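Local coordinates for ribonuclease T2 (Homo sapiens, PDB 3T0O), which degrades single-stranded RNA, cutting preferentially between purine and uridine, and thereby supplies fragments of microbial RNA that innate immunity senses through TLR8, at residues A[14-19]-A[172-177]; A[101-106]-A[182-187]; A[137-142]-A[222-227]. All blocks are in the same frame, centred on the assembly; numbering follows the deposited sequence. Where two conformers were deposited one is given.

Contact 1 of 3, residues A[14-19]-A[172-177]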
loop_
_atom_site.group_PDB
_atom_site.type_symbol
_atom_site.label_atom_id
_atom_site.label_comp_id
_atom_site.label_asym_id
_atom_site.label_seq_id
_atom_site.Cartn_x
_atom_site.Cartn_y
_atom_site.Cartn_z
ATOM N N ILE A 14 -0.885 8.140 -5.350
ATOM C CA ILE A 14 -0.698 6.705 -5.581
ATOM C C ILE A 14 -1.122 5.957 -4.332
ATOM O O ILE A 14 -0.563 6.218 -3.245
ATOM C CB ILE A 14 0.768 6.426 -5.908
ATOM C CG1 ILE A 14 1.267 7.235 -7.075
ATOM C CG2 ILE A 14 0.920 4.896 -6.279
ATOM C CD1 ILE A 14 2.830 7.231 -7.157
ATOM N N MET A 15 -2.162 5.107 -4.438
ATOM C CA MET A 15 -2.550 4.287 -3.295
ATOM C C MET A 15 -1.681 3.037 -3.381
ATOM O O MET A 15 -1.739 2.304 -4.351
ATOM C CB MET A 15 -4.014 3.891 -3.354
ATOM C CG MET A 15 -4.365 2.788 -2.345
ATOM S SD MET A 15 -4.110 3.246 -0.588
ATOM C CE MET A 15 -4.941 1.955 0.298
ATOM N N VAL A 16 -0.865 2.795 -2.354
ATOM C CA VAL A 16 0.159 1.760 -2.393
ATOM C C VAL A 16 -0.232 0.741 -1.362
ATOM O O VAL A 16 -0.423 1.063 -0.163
ATOM C CB VAL A 16 1.492 2.387 -1.968
ATOM C CG1 VAL A 16 2.580 1.281 -2.054
ATOM C CG2 VAL A 16 1.768 3.559 -2.923
ATOM N N GLN A 17 -0.390 -0.536 -1.768
ATOM C CA GLN A 17 -0.755 -1.606 -0.856
ATOM C C GLN A 17 0.310 -2.700 -1.029
ATOM O O GLN A 17 0.859 -2.855 -2.104
ATOM C CB GLN A 17 -2.114 -2.159 -1.248
ATOM C CG GLN A 17 -3.210 -1.126 -1.002
ATOM C CD GLN A 17 -4.558 -1.587 -1.464
ATOM O OE1 GLN A 17 -4.989 -1.292 -2.616
ATOM N NE2 GLN A 17 -5.188 -2.357 -0.674
ATOM N N HIS A 18 0.590 -3.394 0.053
ATOM C CA HIS A 18 1.666 -4.398 0.012
ATOM C C HIS A 18 1.274 -5.682 0.694
ATOM O O HIS A 18 0.323 -5.725 1.435
ATOM C CB HIS A 18 3.016 -3.817 0.458
ATOM C CG HIS A 18 2.993 -3.202 1.839
ATOM N ND1 HIS A 18 4.056 -2.424 2.256
ATOM C CD2 HIS A 18 2.071 -3.189 2.825
ATOM C CE1 HIS A 18 3.815 -2.039 3.501
ATOM N NE2 HIS A 18 2.593 -2.418 3.840
ATOM N N TRP A 19 2.024 -6.736 0.362
ATOM C CA TRP A 19 1.737 -8.077 0.806
ATOM C C TRP A 19 2.694 -8.396 1.914
ATOM O O TRP A 19 3.873 -8.545 1.685
ATOM C CB TRP A 19 1.918 -9.007 -0.390
ATOM C CG TRP A 19 1.600 -10.422 -0.053
ATOM C CD1 TRP A 19 2.468 -11.533 -0.092
ATOM C CD2 TRP A 19 0.328 -10.938 0.363
ATOM N NE1 TRP A 19 1.771 -12.671 0.269
ATOM C CE2 TRP A 19 0.480 -12.338 0.567
ATOM C CE3 TRP A 19 -0.928 -10.356 0.557
ATOM C CZ2 TRP A 19 -0.582 -13.164 0.971
ATOM C CZ3 TRP A 19 -1.977 -11.168 0.980
ATOM C CH2 TRP A 19 -1.796 -12.541 1.222
ATOM N N ILE A 172 5.798 -11.300 -5.611
ATOM C CA ILE A 172 4.966 -10.066 -5.634
ATOM C C ILE A 172 4.925 -9.468 -4.260
ATOM O O ILE A 172 4.693 -10.183 -3.298
ATOM C CB ILE A 172 3.588 -10.330 -6.227
ATOM C CG1 ILE A 172 2.835 -8.987 -6.395
ATOM C CG2 ILE A 172 2.702 -11.246 -5.298
ATOM C CD1 ILE A 172 1.461 -9.190 -7.108
ATOM N N GLY A 173 5.064 -8.139 -4.220
ATOM C CA GLY A 173 5.139 -7.418 -2.928
ATOM C C GLY A 173 4.188 -6.243 -2.853
ATOM O O GLY A 173 3.792 -5.926 -1.761
ATOM N N GLN A 174 3.921 -5.573 -3.984
ATOM C CA GLN A 174 3.252 -4.240 -3.820
ATOM C C GLN A 174 2.430 -3.940 -5.048
ATOM O O GLN A 174 2.871 -4.224 -6.150
ATOM C CB GLN A 174 4.354 -3.188 -3.536
ATOM C CG GLN A 174 3.774 -1.778 -3.300
ATOM C CD GLN A 174 4.842 -0.964 -2.534
ATOM O OE1 GLN A 174 4.838 -1.012 -1.320
ATOM N NE2 GLN A 174 5.610 -0.205 -3.249
ATOM N N ILE A 175 1.222 -3.405 -4.836
ATOM C CA ILE A 175 0.343 -3.058 -5.951
ATOM C C ILE A 175 -0.036 -1.621 -5.770
ATOM O O ILE A 175 -0.440 -1.212 -4.665
ATOM C CB ILE A 175 -0.838 -3.951 -5.933
ATOM C CG1 ILE A 175 -0.411 -5.412 -6.291
ATOM C CG2 ILE A 175 -1.973 -3.371 -6.848
ATOM C CD1 ILE A 175 -1.588 -6.442 -6.154
ATOM N N GLU A 176 0.173 -0.850 -6.798
ATOM C CA GLU A 176 -0.059 0.631 -6.764
ATOM C C GLU A 176 -1.171 0.950 -7.716
ATOM O O GLU A 176 -1.204 0.465 -8.840
ATOM C CB GLU A 176 1.173 1.426 -7.139
ATOM C CG GLU A 176 2.320 1.020 -6.174
ATOM C CD GLU A 176 3.517 1.839 -6.381
ATOM O OE1 GLU A 176 3.610 2.481 -7.410
ATOM O OE2 GLU A 176 4.403 1.794 -5.514
ATOM N N LEU A 177 -2.102 1.802 -7.270
ATOM C CA LEU A 177 -3.223 2.267 -8.128
ATOM C C LEU A 177 -3.187 3.791 -8.021
ATOM O O LEU A 177 -3.177 4.360 -6.922
ATOM C CB LEU A 177 -4.578 1.770 -7.628
ATOM C CG LEU A 177 -4.756 0.233 -7.794
ATOM C CD1 LEU A 177 -5.819 -0.303 -6.827
ATOM C CD2 LEU A 177 -5.110 -0.009 -9.271
HETATM O O HOH W 1 6.310 -2.295 0.717
#

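Contact 2 of 3, residues A[101-106]-A[182-187]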
loop_
_atom_site.group_PDB
_atom_site.type_symbol
_atom_site.label_atom_id
_atom_site.label_comp_id
_atom_site.label_asym_id
_atom_site.label_seq_id
_atom_site.Cartn_x
_atom_site.Cartn_y
_atom_site.Cartn_z
ATOM N N VAL A 101 -4.584 19.140 -0.851
ATOM C CA VAL A 101 -5.932 18.790 -1.270
ATOM C C VAL A 101 -6.883 18.952 -0.103
ATOM O O VAL A 101 -6.612 18.476 0.972
ATOM C CB VAL A 101 -5.958 17.327 -1.755
ATOM C CG1 VAL A 101 -7.382 16.828 -1.871
ATOM C CG2 VAL A 101 -5.198 17.239 -3.097
ATOM N N ASP A 102 -8.013 19.612 -0.330
ATOM C CA ASP A 102 -8.896 19.963 0.813
ATOM C C ASP A 102 -9.374 18.696 1.500
ATOM O O ASP A 102 -9.346 18.624 2.732
ATOM C CB ASP A 102 -10.126 20.794 0.414
ATOM C CG ASP A 102 -9.844 22.277 0.231
ATOM O OD1 ASP A 102 -8.710 22.751 0.387
ATOM O OD2 ASP A 102 -10.798 22.966 -0.142
ATOM N N ALA A 103 -9.683 17.661 0.717
ATOM C CA ALA A 103 -10.162 16.396 1.311
ATOM C C ALA A 103 -9.126 15.705 2.187
ATOM O O ALA A 103 -9.503 14.833 2.974
ATOM C CB ALA A 103 -10.574 15.406 0.226
ATOM N N LEU A 104 -7.865 16.126 2.089
ATOM C CA LEU A 104 -6.777 15.457 2.791
ATOM C C LEU A 104 -6.021 16.440 3.672
ATOM O O LEU A 104 -4.882 16.139 4.074
ATOM C CB LEU A 104 -5.771 14.879 1.764
ATOM C CG LEU A 104 -6.383 13.940 0.708
ATOM C CD1 LEU A 104 -5.312 13.510 -0.260
ATOM C CD2 LEU A 104 -7.088 12.761 1.350
ATOM N N ASN A 105 -6.653 17.573 3.992
ATOM C CA ASN A 105 -5.935 18.728 4.537
ATOM C C ASN A 105 -5.765 18.734 6.063
ATOM O O ASN A 105 -5.495 19.776 6.658
ATOM C CB ASN A 105 -6.504 20.038 3.961
ATOM C CG ASN A 105 -7.777 20.459 4.649
ATOM O OD1 ASN A 105 -8.343 19.698 5.434
ATOM N ND2 ASN A 105 -8.268 21.642 4.335
ATOM N N SER A 106 -5.860 17.569 6.679
ATOM C CA SER A 106 -5.542 17.439 8.095
ATOM C C SER A 106 -5.060 16.026 8.275
ATOM O O SER A 106 -5.304 15.208 7.432
ATOM C CB SER A 106 -6.759 17.713 8.995
ATOM O OG SER A 106 -7.725 16.648 8.875
ATOM N N GLN A 182 -7.857 15.606 -6.726
ATOM C CA GLN A 182 -8.941 16.230 -5.962
ATOM C C GLN A 182 -9.902 15.289 -5.275
ATOM O O GLN A 182 -10.112 15.461 -4.056
ATOM C CB GLN A 182 -9.656 17.307 -6.777
ATOM C CG GLN A 182 -8.737 18.461 -7.096
ATOM C CD GLN A 182 -8.144 19.150 -5.844
ATOM O OE1 GLN A 182 -8.798 19.277 -4.789
ATOM N NE2 GLN A 182 -6.904 19.610 -5.973
ATOM N N ASP A 183 -10.389 14.259 -5.996
ATOM C CA ASP A 183 -11.461 13.368 -5.491
ATOM C C ASP A 183 -11.000 11.901 -5.305
ATOM O O ASP A 183 -11.811 11.033 -4.964
ATOM C CB ASP A 183 -12.647 13.374 -6.480
ATOM C CG ASP A 183 -12.981 14.762 -6.981
ATOM O OD1 ASP A 183 -13.009 15.694 -6.145
ATOM O OD2 ASP A 183 -13.213 14.932 -8.205
ATOM N N GLN A 184 -9.725 11.653 -5.583
ATOM C CA GLN A 184 -9.078 10.328 -5.476
ATOM C C GLN A 184 -9.859 9.290 -6.211
ATOM O O GLN A 184 -10.136 8.202 -5.644
ATOM C CB GLN A 184 -8.902 9.913 -3.997
ATOM C CG GLN A 184 -8.123 10.940 -3.209
ATOM C CD GLN A 184 -8.998 12.112 -2.789
ATOM O OE1 GLN A 184 -10.064 11.923 -2.209
ATOM N NE2 GLN A 184 -8.526 13.331 -3.040
ATOM N N GLN A 185 -10.241 9.589 -7.441
ATOM C CA GLN A 185 -10.854 8.594 -8.311
ATOM C C GLN A 185 -9.760 7.821 -9.056
ATOM O O GLN A 185 -8.691 8.366 -9.319
ATOM C CB GLN A 185 -11.845 9.290 -9.255
ATOM C CG GLN A 185 -12.982 9.982 -8.471
ATOM C CD GLN A 185 -13.753 9.011 -7.571
ATOM O OE1 GLN A 185 -13.675 9.078 -6.332
ATOM N NE2 GLN A 185 -14.490 8.093 -8.191
ATOM N N LEU A 186 -10.032 6.554 -9.400
ATOM C CA LEU A 186 -9.018 5.766 -10.137
ATOM C C LEU A 186 -8.623 6.431 -11.444
ATOM O O LEU A 186 -9.503 6.870 -12.223
ATOM C CB LEU A 186 -9.540 4.376 -10.453
ATOM C CG LEU A 186 -9.524 3.591 -9.147
ATOM C CD1 LEU A 186 -10.550 2.467 -9.318
ATOM C CD2 LEU A 186 -8.163 2.946 -8.910
ATOM N N GLN A 187 -7.308 6.439 -11.686
ATOM C CA GLN A 187 -6.785 6.952 -12.972
ATOM C C GLN A 187 -5.578 6.102 -13.339
ATOM O O GLN A 187 -5.023 5.396 -12.522
ATOM C CB GLN A 187 -6.382 8.449 -12.861
ATOM C CG GLN A 187 -5.326 8.730 -11.847
ATOM C CD GLN A 187 -4.646 10.097 -12.062
ATOM O OE1 GLN A 187 -5.062 11.079 -11.500
ATOM N NE2 GLN A 187 -3.613 10.134 -12.893
HETATM O O HOH W 2 -8.593 21.059 -2.816
HETATM O O HOH W 3 -10.683 17.877 -1.997
#

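Contact 3 of 3, residues A[137-142]-A[222-227]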
loop_
_atom_site.group_PDB
_atom_site.type_symbol
_atom_site.label_atom_id
_atom_site.label_comp_id
_atom_site.label_asym_id
_atom_site.label_seq_id
_atom_site.Cartn_x
_atom_site.Cartn_y
_atom_site.Cartn_z
ATOM N N ASN A 137 1.954 -22.557 -6.132
ATOM C CA ASN A 137 2.065 -22.537 -7.569
ATOM C C ASN A 137 2.274 -21.105 -8.007
ATOM O O ASN A 137 1.541 -20.194 -7.552
ATOM C CB ASN A 137 0.796 -23.072 -8.215
ATOM C CG ASN A 137 1.027 -23.425 -9.699
ATOM O OD1 ASN A 137 1.940 -24.174 -10.060
ATOM N ND2 ASN A 137 0.208 -22.846 -10.555
ATOM N N TYR A 138 3.241 -20.901 -8.899
ATOM C CA TYR A 138 3.416 -19.549 -9.425
ATOM C C TYR A 138 2.240 -19.057 -10.278
ATOM O O TYR A 138 1.605 -19.847 -10.926
ATOM C CB TYR A 138 4.653 -19.483 -10.275
ATOM C CG TYR A 138 5.905 -19.858 -9.577
ATOM C CD1 TYR A 138 6.051 -19.739 -8.154
ATOM C CD2 TYR A 138 6.962 -20.332 -10.341
ATOM C CE1 TYR A 138 7.242 -20.098 -7.533
ATOM C CE2 TYR A 138 8.165 -20.652 -9.726
ATOM C CZ TYR A 138 8.284 -20.533 -8.340
ATOM O OH TYR A 138 9.518 -20.907 -7.849
ATOM N N TYR A 139 2.046 -17.741 -10.314
ATOM C CA TYR A 139 1.156 -17.075 -11.216
ATOM C C TYR A 139 1.992 -16.469 -12.299
ATOM O O TYR A 139 3.243 -16.511 -12.253
ATOM C CB TYR A 139 0.439 -15.926 -10.498
ATOM C CG TYR A 139 -0.598 -16.468 -9.540
ATOM C CD1 TYR A 139 -1.868 -16.771 -9.987
ATOM C CD2 TYR A 139 -0.274 -16.736 -8.213
ATOM C CE1 TYR A 139 -2.807 -17.308 -9.179
ATOM C CE2 TYR A 139 -1.248 -17.264 -7.361
ATOM C CZ TYR A 139 -2.489 -17.512 -7.851
ATOM O OH TYR A 139 -3.405 -18.080 -7.030
ATOM N N GLN A 140 1.325 -15.895 -13.293
ATOM C CA GLN A 140 2.044 -14.959 -14.164
ATOM C C GLN A 140 1.756 -13.542 -13.741
ATOM O O GLN A 140 0.709 -13.247 -13.215
ATOM C CB GLN A 140 1.574 -15.109 -15.593
ATOM C CG GLN A 140 1.811 -16.508 -16.153
ATOM C CD GLN A 140 3.277 -16.724 -16.385
ATOM O OE1 GLN A 140 3.939 -15.939 -17.092
ATOM N NE2 GLN A 140 3.790 -17.797 -15.824
ATOM N N VAL A 141 2.724 -12.640 -13.901
ATOM C CA VAL A 141 2.456 -11.259 -13.596
ATOM C C VAL A 141 1.235 -10.767 -14.356
ATOM O O VAL A 141 0.488 -10.000 -13.754
ATOM C CB VAL A 141 3.664 -10.374 -13.862
ATOM C CG1 VAL A 141 3.272 -8.890 -13.743
ATOM C CG2 VAL A 141 4.761 -10.794 -12.834
ATOM N N ALA A 142 1.021 -11.237 -15.591
ATOM C CA ALA A 142 -0.174 -10.793 -16.361
ATOM C C ALA A 142 -1.460 -11.209 -15.693
ATOM O O ALA A 142 -2.489 -10.548 -15.873
ATOM C CB ALA A 142 -0.116 -11.371 -17.783
ATOM N N VAL A 222 5.543 -15.436 -11.225
ATOM C CA VAL A 222 5.715 -14.670 -10.007
ATOM C C VAL A 222 5.161 -15.515 -8.855
ATOM O O VAL A 222 4.131 -16.228 -8.989
ATOM C CB VAL A 222 5.008 -13.240 -10.142
ATOM C CG1 VAL A 222 3.530 -13.401 -10.469
ATOM C CG2 VAL A 222 5.167 -12.417 -8.796
ATOM N N PHE A 223 5.855 -15.442 -7.747
ATOM C CA PHE A 223 5.383 -16.144 -6.538
ATOM C C PHE A 223 4.563 -15.185 -5.714
ATOM O O PHE A 223 4.993 -14.072 -5.404
ATOM C CB PHE A 223 6.652 -16.612 -5.781
ATOM C CG PHE A 223 6.416 -17.437 -4.571
ATOM C CD1 PHE A 223 5.403 -18.381 -4.503
ATOM C CD2 PHE A 223 7.265 -17.287 -3.489
ATOM C CE1 PHE A 223 5.196 -19.186 -3.325
ATOM C CE2 PHE A 223 7.071 -18.092 -2.310
ATOM C CZ PHE A 223 6.036 -19.029 -2.273
ATOM N N TYR A 224 3.421 -15.672 -5.242
ATOM C CA TYR A 224 2.520 -14.893 -4.382
ATOM C C TYR A 224 2.429 -15.765 -3.108
ATOM O O TYR A 224 1.614 -16.723 -3.025
ATOM C CB TYR A 224 1.177 -14.814 -5.118
ATOM C CG TYR A 224 0.068 -14.118 -4.388
ATOM C CD1 TYR A 224 0.340 -13.167 -3.389
ATOM C CD2 TYR A 224 -1.222 -14.333 -4.765
ATOM C CE1 TYR A 224 -0.695 -12.500 -2.705
ATOM C CE2 TYR A 224 -2.273 -13.673 -4.176
ATOM C CZ TYR A 224 -2.008 -12.760 -3.122
ATOM O OH TYR A 224 -3.054 -12.081 -2.570
ATOM N N PRO A 225 3.277 -15.497 -2.141
ATOM C CA PRO A 225 3.557 -16.475 -1.084
ATOM C C PRO A 225 2.496 -16.527 -0.025
ATOM O O PRO A 225 2.032 -15.484 0.475
ATOM C CB PRO A 225 4.866 -15.952 -0.441
ATOM C CG PRO A 225 4.949 -14.541 -0.755
ATOM C CD PRO A 225 4.245 -14.385 -2.144
ATOM N N PRO A 226 2.051 -17.736 0.315
ATOM C CA PRO A 226 1.189 -17.882 1.521
ATOM C C PRO A 226 1.948 -17.441 2.782
ATOM O O PRO A 226 3.141 -17.731 2.927
ATOM C CB PRO A 226 0.887 -19.383 1.560
ATOM C CG PRO A 226 1.328 -19.927 0.300
ATOM C CD PRO A 226 2.313 -18.993 -0.360
ATOM N N PRO A 227 1.289 -16.682 3.684
ATOM C CA PRO A 227 2.017 -16.169 4.852
ATOM C C PRO A 227 2.563 -17.294 5.682
ATOM O O PRO A 227 2.019 -18.439 5.678
ATOM C CB PRO A 227 0.962 -15.432 5.675
ATOM C CG PRO A 227 -0.227 -15.346 4.825
ATOM C CD PRO A 227 -0.086 -16.185 3.602
HETATM O O HOH W 4 2.241 -18.111 -5.935
#

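Contact 1 of 3, residues A[14-19]-A[172-177]
Strands 12-18 and 171-180 run antiparallel here, and their pairing is tightest along the backbone. Met15 with Leu177 and Gln17 with Ile175 are hydrogen-bonded pairs, each closed by two nearly straight N-H...O bonds, Met15 N to Leu177 O being 2.8 Å. In a fifth bond, Trp19 N to Gly173 O at 2.9 Å, the donor lies 35° out of the Gly173 carbonyl plane, at the last rung before Trp19 takes the N-cap of helix 20-23.

On the face of Val16, His18, Gln174 and Glu176 the packing is tight where the methyl CG1 of Val16 presses on the Gln174 amide, 3.2 Å from its CD. Gln174 CG, anti to the backbone N (chi1 -178°), carries the extended chain obliquely across that methyl. Farther along, Ile14 CG2 rests on Glu176 CB at 3.6 Å.

The looser side begins beyond the amide. The His18 ring and the Gln174 amide lie alongside each other with planes 29° apart but do not bond directly; a water links them, 2.7 Å from His18 ND1 in the plane of the ring, and donates to Gln174 OE1 at 2.8 Å. That oxygen also bonds to His41 ND1, while NE2 holds Gln159 OE1, so both ends of the amide are fixed. On the other face, Met15 leans on helix 107-121 and Ile175 on helix 141-152. Gly173 and Gln174, both opposite Gln159, form a classic beta bulge in the central antiparallel sheet of the RNase T2 fold, beside the predicted catalytic His41.

Contact 2 of 3, residues A[101-106]-A[182-187]
Val101 opens the segment and carries most of its share of the contact. Its CG1, anti to the backbone N (chi1 166°), points toward the loop at Gln182 to Gln184, 3.8 Å from Gln182 O and 3.9 Å from Gln184 NE2. The valine and Gln184 meet tip to tip, whereas Gln182, bent at chi2 (-59°), slides past Val101 the opposite way. Asp102 contributes its backbone: a water accepts from Asp102 N at 2.9 Å and donates to Gln182 OE1 at 2.7 Å. At Ala103 the device recurs, a second water accepting from Ala103 N and donating, at a longer 3.2 Å, to Gln182 O. No direct hydrogen bond crosses between the segments, so these two waters do the polar bridging.

Leu104 closes a tight turn through its N-H to Val101 O, and its CD1 lies 4.3 Å from Gln184 NE2. That amide nitrogen bonds to Lys181 O and, weakly, to Gln182 O at 2.8 Å; Gln184 OE1 accepts from Arg113 NE of helix 107-121. The buried glutamine end is thus bound on both sides, with apolar carbon of the first segment against it. Finally, Ser106 turns from the contact to cap Lys109 N. The arrangement is a short 3-10 turn leading into the N-cap of helix 107-121, set against the connection of a beta hairpin formed by strands 171-180 and 186-187.

Contact 3 of 3, residues A[137-142]-A[222-227]
Val222 O is held by one bond, the better aligned of the two that pair the backbones: Tyr139 N lies 2.9 Å from it, in the carbonyl plane, with a C=O...N angle of 159°. Tyr138 CA closes in on the same oxygen to 3.4 Å without adding a classical bond. The return bond, Val222 N to Tyr139 O, is shorter at 2.7 Å, but its donor sits 32° above the carbonyl plane. Together they make Tyr139 and Val222 an antiparallel hydrogen-bonded pair in a two-stranded sheet. Farther on, a water accepts from Tyr224 N and lies within bonding distance of Asn137 O, continuing the polar connection where the backbones part.

Apolar groups fill in around this pair. Val222 CG1 occupies the crowded position between backbone N and carbonyl carbon, which sets it 3.6 Å from Val141 N, over the start of helix 141-152. The two valines cross at about a right angle, Val141 CG2 touching Val222 CB at 3.6 Å.

The aromatic rings cross obliquely. Phe223 CD1 comes in at the edge of the Tyr138 ring, 3.9 Å from CE1, with the two planes 66° apart. Tyr139 CE2 reaches the edge of the Tyr224 ring, 3.9 Å from CD2. Both of these latter hydroxyls are tied down outside the pair, Tyr139 OH to Lys133 O and Tyr224 OH to Trp38 NE1. Because main-chain amides, hydrocarbon and aromatic rings carry the contact, and no charged group of either segment bridges the two, their pairing probably responds little to changes of ionisation.

The six segments come in the order 1, 2, 3, 1, 2, 3 along the chain, so every pair of contacts is interleaved and distant parts of the sequence are tied together. Contact 1 lies in the central sheet, its centre about 4 Å from the centre of the chain. Contact 2, centred about 18 Å from the centre of contact 1, adjoins it through strand 186-187, next to strand 171-180 in the sheet; Leu177 packs on Leu186 there. Contacts 1 and 3, with centres about 15 Å apart, are joined by probable hydrogen bonds from Trp19 NE1 to Pro225 O and from Ile172 N to Phe223 O. Contacts 2 and 3, centres about 32 Å apart, lie on opposite sides of the chain's centre and do not touch.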